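PDB 4RI6: Phi class glutathione transferase GSTF1 from Populus tremula x Populus tremuloides, which is a glutathione transferase that binds glutathione and probably conjugates it to electrophilic substrates, displacing a halide, as a step in detoxification. Local coordinates for the interface of chains A and B. Residues are numbered along the deposited sequence; one frame, centred on the assembly and turned at random. Chains: chain A/B, Phi class glutathione transferase GSTF1.

Contact 1 and contact 2 are neighbouring patches of one two-fold interface, with the centres of their C-alpha atoms about 7 Å apart. They share A:Glu104, A:Gln108 and B:Arg70, so the helix 93-122 of chain A runs through both. In contact 1 it meets the end of strand 65-67 and the start of helix 69-79 of the partner; in contact 2 it meets its own symmetry copy near the two-fold axis, with A:Arg70 and B:Arg70 alongside. Contact 1 has its twin across that axis. The pairing fits the dimer typical of cytosolic glutathione transferases, and contact 1 brings the dimer surface beside B:Glu68 of the glutathione pocket.

Contact 1: the interface of chains A and B. Residues chain A 101, 104-105, 108; chain B 67-68, 70-71.
A:Gln101 reaches B:Phe67 because its CG lies between its own backbone N and carbonyl carbon (chi1 68°) and the chain then runs extended, carrying the amide to the strand end. B:Phe67 has the same kind of first torsion (chi1 59°), which lays its ring beside that amide. The backbone N of B:Phe67 donates to the amide oxygen OE1 of A:Gln101 at 3.1 Å, fairly straight and in the carbonyl plane. Glutamine suits this place: its methylene CG lies over the rim of one ring face while its amide oxygen accepts a strand N-H. An alanine in place of B:Phe67 would keep the backbone bond but would probably open a gap beside the amide of A:Gln101 and the hydroxyl of A:Thr105. A:Thr105 OG1 lies near the ring carbon CE1 of B:Phe67 and donates to A:Gln101 O at 3.0 Å. Just before it on the helix, A:Glu104 CB packs on B:Glu68 CB at 3.5 Å, and B:Ala71, small enough to fit, sets its CB 3.6 Å from A:Gln101 CA. The carboxylate of A:Glu104 crosses the aliphatic stem of B:Arg70, while the amide of A:Gln108 lies over the rim of that guanidinium. Water 1 joins A:Glu104 OE1, B:Glu68 OE1 and B:Arg70 N and NH1, probably easing the carboxylates' repulsion. The site thus sets helix 93-122 of one subunit against strand 65-67 and helix 69-79 of the other's thioredoxin-like domain.

Contact 2: the interface of chains A and B. Residues chain A 70, 104, 107-108; chain B 70, 104, 107-108.
A:Arg70 packs its methylene CB against the carboxylate carbon CD of B:Glu104 at 3.7 Å, and the dimer axis repeats this with the chains exchanged. Between these two pairs the helices meet at A:Gly107 and B:Gly107. Glycine suits this point because it has no side chain to hold the partner's glutamine away: B:Gln108 NE2 comes within 3.6 Å of A:Gly107 CA, and the same CA lies over the rim of one guanidinium face of A:Arg70. Further out, each glutamine bends at chi2 (-61° in B:Gln108), folding its amide back toward the opposite helix. B:Gln108 NE2 donates to A:Gly107 O at 3.0 Å, and A:Gln108 NE2 donates to B:Gly107 O at 3.1 Å. Both bonds are nearly straight at the hydrogen, 167° in the first, and lie close to the donor's amide plane. They nevertheless meet the carbonyl from above its plane, away from a lone pair. A neutral amide fits here, offering a donor without adding charge. At the polar rim, water 4 links the carboxylate oxygen B:Glu104 OE1, at 2.7 Å, to A:Arg70 N and NH1. The guanidinium therefore reaches the glutamate through water, its edge turned to that bridge. Nearer the axis, A:Glu104 OE2 and B:Glu104 OE2 stand 4.0 Å apart. Water 6 bonds to both, at 2.6 Å from A:Glu104 OE2; it may soften their repulsion, although their closeness could raise the affinity of either for a proton. The site lies where the two copies of helix 93-122 meet across the two-fold axis, flanked on each side by the start of helix 69-79.

Contact 1: the interface of chains A and B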
ATOM      1  N   GLN A 101      -8.669  -5.280   0.275  1.00 17.39           N
ATOM      2  CA  GLN A 101      -7.609  -6.281   0.134  1.00 17.37           C
ATOM      3  C   GLN A 101      -7.055  -6.285  -1.300  1.00 16.49           C
ATOM      4  O   GLN A 101      -5.876  -6.543  -1.492  1.00 16.40           O
ATOM      5  CB  GLN A 101      -8.098  -7.680   0.534  1.00 17.91           C
ATOM      6  CG  GLN A 101      -9.113  -8.260  -0.411  1.00 17.65           C
ATOM      7  CD  GLN A 101      -9.834  -9.472   0.148  1.00 17.96           C
ATOM      8  OE1 GLN A 101      -9.253 -10.295   0.868  1.00 17.78           O
ATOM      9  NE2 GLN A 101     -11.119  -9.578  -0.167  1.00 17.97           N
ATOM     10  N   GLU A 104      -4.819  -3.258  -1.674  1.00 15.29           N
ATOM     11  CA  GLU A 104      -3.491  -3.573  -1.135  1.00 15.34           C
ATOM     12  C   GLU A 104      -2.724  -4.456  -2.118  1.00 14.56           C
ATOM     13  O   GLU A 104      -1.500  -4.374  -2.221  1.00 15.02           O
ATOM     14  CB  GLU A 104      -3.613  -4.256   0.233  1.00 15.06           C
ATOM     15  CG  GLU A 104      -3.981  -3.324   1.334  1.00 15.57           C
ATOM     16  CD  GLU A 104      -2.892  -2.297   1.574  1.00 16.44           C
ATOM     17  OE1 GLU A 104      -1.713  -2.679   1.589  1.00 15.67           O
ATOM     18  OE2 GLU A 104      -3.209  -1.106   1.732  1.00 18.32           O
ATOM     19  N   THR A 105      -3.427  -5.342  -2.817  1.00 15.81           N
ATOM     20  CA  THR A 105      -2.784  -6.149  -3.843  1.00 14.91           C
ATOM     21  C   THR A 105      -2.224  -5.261  -4.958  1.00 15.44           C
ATOM     22  O   THR A 105      -1.125  -5.509  -5.442  1.00 15.29           O
ATOM     23  CB  THR A 105      -3.770  -7.223  -4.366  1.00 15.46           C
ATOM     24  OG1 THR A 105      -4.046  -8.117  -3.279  1.00 15.68           O
ATOM     25  CG2 THR A 105      -3.187  -8.023  -5.518  1.00 15.85           C
ATOM     26  N   GLN A 108       0.996  -3.550  -3.198  1.00 15.38           N
ATOM     27  CA  GLN A 108       2.088  -4.427  -2.793  1.00 15.40           C
ATOM     28  C   GLN A 108       2.527  -5.458  -3.812  1.00 16.35           C
ATOM     29  O   GLN A 108       3.648  -5.935  -3.748  1.00 18.51           O
ATOM     30  CB  GLN A 108       1.685  -5.179  -1.520  1.00 15.55           C
ATOM     31  CG  GLN A 108       1.401  -4.282  -0.335  1.00 15.88           C
ATOM     32  CD  GLN A 108       2.570  -3.377  -0.015  1.00 17.03           C
ATOM     33  OE1 GLN A 108       3.662  -3.845   0.202  1.00 18.36           O
ATOM     34  NE2 GLN A 108       2.351  -2.081  -0.047  1.00 17.33           N
TER
ATOM     35  N   PHE B  67      -7.156 -11.107   2.942  1.00 16.04           N
ATOM     36  CA  PHE B  67      -5.700 -11.149   2.893  1.00 16.61           C
ATOM     37  C   PHE B  67      -5.156  -9.727   2.733  1.00 15.83           C
ATOM     38  O   PHE B  67      -5.920  -8.781   2.658  1.00 16.38           O
ATOM     39  CB  PHE B  67      -5.198 -12.089   1.785  1.00 17.58           C
ATOM     40  CG  PHE B  67      -5.644 -11.735   0.415  1.00 18.71           C
ATOM     41  CD1 PHE B  67      -4.878 -10.928  -0.395  1.00 21.11           C
ATOM     42  CD2 PHE B  67      -6.810 -12.275  -0.104  1.00 20.62           C
ATOM     43  CE1 PHE B  67      -5.282 -10.636  -1.675  1.00 22.86           C
ATOM     44  CE2 PHE B  67      -7.212 -11.970  -1.389  1.00 21.72           C
ATOM     45  CZ  PHE B  67      -6.449 -11.144  -2.154  1.00 23.01           C
ATOM     46  N   GLU B  68      -3.827  -9.628   2.733  1.00 15.25           N
ATOM     47  CA  GLU B  68      -3.021  -8.403   2.762  1.00 14.73           C
ATOM     48  C   GLU B  68      -3.070  -7.759   4.150  1.00 15.08           C
ATOM     49  O   GLU B  68      -4.102  -7.276   4.601  1.00 15.27           O
ATOM     50  CB  GLU B  68      -3.418  -7.405   1.664  1.00 14.97           C
ATOM     51  CG  GLU B  68      -2.709  -7.667   0.325  1.00 16.21           C
ATOM     52  CD  GLU B  68      -1.194  -7.455   0.394  1.00 18.36           C
ATOM     53  OE1 GLU B  68      -0.729  -6.880   1.380  1.00 18.39           O
ATOM     54  OE2 GLU B  68      -0.476  -7.878  -0.537  1.00 20.22           O
ATOM     55  N   ARG B  70      -2.292  -4.980   5.632  1.00 15.06           N
ATOM     56  CA  ARG B  70      -2.822  -3.661   5.977  1.00 15.48           C
ATOM     57  C   ARG B  70      -4.325  -3.576   5.768  1.00 16.54           C
ATOM     58  O   ARG B  70      -5.006  -2.846   6.481  1.00 15.55           O
ATOM     59  CB  ARG B  70      -2.091  -2.564   5.212  1.00 15.62           C
ATOM     60  CG  ARG B  70      -0.610  -2.530   5.533  1.00 15.48           C
ATOM     61  CD  ARG B  70       0.175  -1.685   4.559  1.00 15.80           C
ATOM     62  NE  ARG B  70       1.608  -1.761   4.783  1.00 15.41           N
ATOM     63  CZ  ARG B  70       2.406  -2.737   4.375  1.00 16.04           C
ATOM     64  NH1 ARG B  70       1.951  -3.782   3.684  1.00 17.13           N
ATOM     65  NH2 ARG B  70       3.687  -2.657   4.661  1.00 17.56           N
ATOM     66  N   ALA B  71      -4.860  -4.364   4.839  1.00 15.57           N
ATOM     67  CA  ALA B  71      -6.302  -4.446   4.678  1.00 15.16           C
ATOM     68  C   ALA B  71      -6.935  -5.178   5.863  1.00 15.48           C
ATOM     69  O   ALA B  71      -7.950  -4.758   6.395  1.00 16.41           O
ATOM     70  CB  ALA B  71      -6.640  -5.148   3.366  1.00 15.62           C
TER
HETATM   71  O   HOH W   1      -0.828  -4.773   3.075  1.00 15.74           O
HETATM   72  O   HOH W   2      -1.294  -9.193  -2.586  1.00 18.62           O
HETATM   73  O   HOH W   3       3.683  -5.921   2.112  1.00 30.77           O

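Contact 2: the interface of chains A and B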
ATOM      1  N   ARG A  70      -3.317   6.680  -2.790  1.00 16.70           N
ATOM      2  CA  ARG A  70      -4.368   5.808  -2.296  1.00 15.69           C
ATOM      3  C   ARG A  70      -4.987   6.356  -1.006  1.00 16.52           C
ATOM      4  O   ARG A  70      -6.166   6.145  -0.770  1.00 16.97           O
ATOM      5  CB  ARG A  70      -3.847   4.386  -2.108  1.00 15.91           C
ATOM      6  CG  ARG A  70      -3.478   3.728  -3.415  1.00 16.03           C
ATOM      7  CD  ARG A  70      -2.674   2.462  -3.228  1.00 15.95           C
ATOM      8  NE  ARG A  70      -2.126   1.972  -4.507  1.00 15.35           N
ATOM      9  CZ  ARG A  70      -1.015   2.430  -5.077  1.00 15.68           C
ATOM     10  NH1 ARG A  70      -0.288   3.389  -4.501  1.00 16.35           N
ATOM     11  NH2 ARG A  70      -0.605   1.913  -6.220  1.00 16.15           N
ATOM     12  N   GLU A 104      -4.819  -3.258  -1.674  1.00 15.29           N
ATOM     13  CA  GLU A 104      -3.491  -3.573  -1.135  1.00 15.34           C
ATOM     14  C   GLU A 104      -2.724  -4.456  -2.118  1.00 14.56           C
ATOM     15  O   GLU A 104      -1.500  -4.374  -2.221  1.00 15.02           O
ATOM     16  CB  GLU A 104      -3.613  -4.256   0.233  1.00 15.06           C
ATOM     17  CG  GLU A 104      -3.981  -3.324   1.334  1.00 15.57           C
ATOM     18  CD  GLU A 104      -2.892  -2.297   1.574  1.00 16.44           C
ATOM     19  OE1 GLU A 104      -1.713  -2.679   1.589  1.00 15.67           O
ATOM     20  OE2 GLU A 104      -3.209  -1.106   1.732  1.00 18.32           O
ATOM     21  N   GLY A 107      -1.182  -2.128  -4.389  1.00 15.61           N
ATOM     22  CA  GLY A 107      -0.063  -1.444  -3.772  1.00 16.52           C
ATOM     23  C   GLY A 107       1.183  -2.276  -3.535  1.00 15.97           C
ATOM     24  O   GLY A 107       2.302  -1.763  -3.652  1.00 17.32           O
ATOM     25  N   GLN A 108       0.996  -3.550  -3.198  1.00 15.38           N
ATOM     26  CA  GLN A 108       2.088  -4.427  -2.793  1.00 15.40           C
ATOM     27  C   GLN A 108       2.527  -5.458  -3.812  1.00 16.35           C
ATOM     28  O   GLN A 108       3.648  -5.935  -3.748  1.00 18.51           O
ATOM     29  CB  GLN A 108       1.685  -5.179  -1.520  1.00 15.55           C
ATOM     30  CG  GLN A 108       1.401  -4.282  -0.335  1.00 15.88           C
ATOM     31  CD  GLN A 108       2.570  -3.377  -0.015  1.00 17.03           C
ATOM     32  OE1 GLN A 108       3.662  -3.845   0.202  1.00 18.36           O
ATOM     33  NE2 GLN A 108       2.351  -2.081  -0.047  1.00 17.33           N
TER
ATOM     34  N   ARG B  70      -2.292  -4.980   5.632  1.00 15.06           N
ATOM     35  CA  ARG B  70      -2.822  -3.661   5.977  1.00 15.48           C
ATOM     36  C   ARG B  70      -4.325  -3.576   5.768  1.00 16.54           C
ATOM     37  O   ARG B  70      -5.006  -2.846   6.481  1.00 15.55           O
ATOM     38  CB  ARG B  70      -2.091  -2.564   5.212  1.00 15.62           C
ATOM     39  CG  ARG B  70      -0.610  -2.530   5.533  1.00 15.48           C
ATOM     40  CD  ARG B  70       0.175  -1.685   4.559  1.00 15.80           C
ATOM     41  NE  ARG B  70       1.608  -1.761   4.783  1.00 15.41           N
ATOM     42  CZ  ARG B  70       2.406  -2.737   4.375  1.00 16.04           C
ATOM     43  NH1 ARG B  70       1.951  -3.782   3.684  1.00 17.13           N
ATOM     44  NH2 ARG B  70       3.687  -2.657   4.661  1.00 17.56           N
ATOM     45  N   GLU B 104       0.303   4.662   4.047  1.00 14.11           N
ATOM     46  CA  GLU B 104       0.704   4.510   2.657  1.00 14.99           C
ATOM     47  C   GLU B 104       2.194   4.765   2.470  1.00 15.48           C
ATOM     48  O   GLU B 104       2.812   4.166   1.603  1.00 16.57           O
ATOM     49  CB  GLU B 104      -0.114   5.438   1.760  1.00 16.10           C
ATOM     50  CG  GLU B 104      -1.558   4.988   1.580  1.00 17.03           C
ATOM     51  CD  GLU B 104      -1.662   3.702   0.803  1.00 17.54           C
ATOM     52  OE1 GLU B 104      -0.953   3.557  -0.215  1.00 16.67           O
ATOM     53  OE2 GLU B 104      -2.415   2.807   1.226  1.00 19.03           O
ATOM     54  N   GLY B 107       3.704   1.606   3.146  1.00 15.60           N
ATOM     55  CA  GLY B 107       3.518   0.660   2.063  1.00 16.68           C
ATOM     56  C   GLY B 107       4.289   0.934   0.795  1.00 16.27           C
ATOM     57  O   GLY B 107       4.664   0.000   0.097  1.00 16.31           O
ATOM     58  N   GLN B 108       4.470   2.207   0.459  1.00 15.57           N
ATOM     59  CA  GLN B 108       5.065   2.590  -0.807  1.00 16.20           C
ATOM     60  C   GLN B 108       6.502   3.091  -0.756  1.00 16.28           C
ATOM     61  O   GLN B 108       7.197   3.074  -1.789  1.00 17.29           O
ATOM     62  CB  GLN B 108       4.194   3.672  -1.457  1.00 16.51           C
ATOM     63  CG  GLN B 108       2.789   3.194  -1.727  1.00 15.98           C
ATOM     64  CD  GLN B 108       2.739   2.002  -2.682  1.00 18.17           C
ATOM     65  OE1 GLN B 108       3.274   2.044  -3.788  1.00 20.01           O
ATOM     66  NE2 GLN B 108       2.126   0.918  -2.227  1.00 18.14           N
TER
HETATM   67  O   HOH W   4      -0.694   5.277  -2.272  1.00 15.17           O
HETATM   68  O   HOH W   5      -0.828  -4.773   3.075  1.00 15.74           O
HETATM   69  O   HOH W   6      -1.995   0.795   3.107  1.00 19.42           O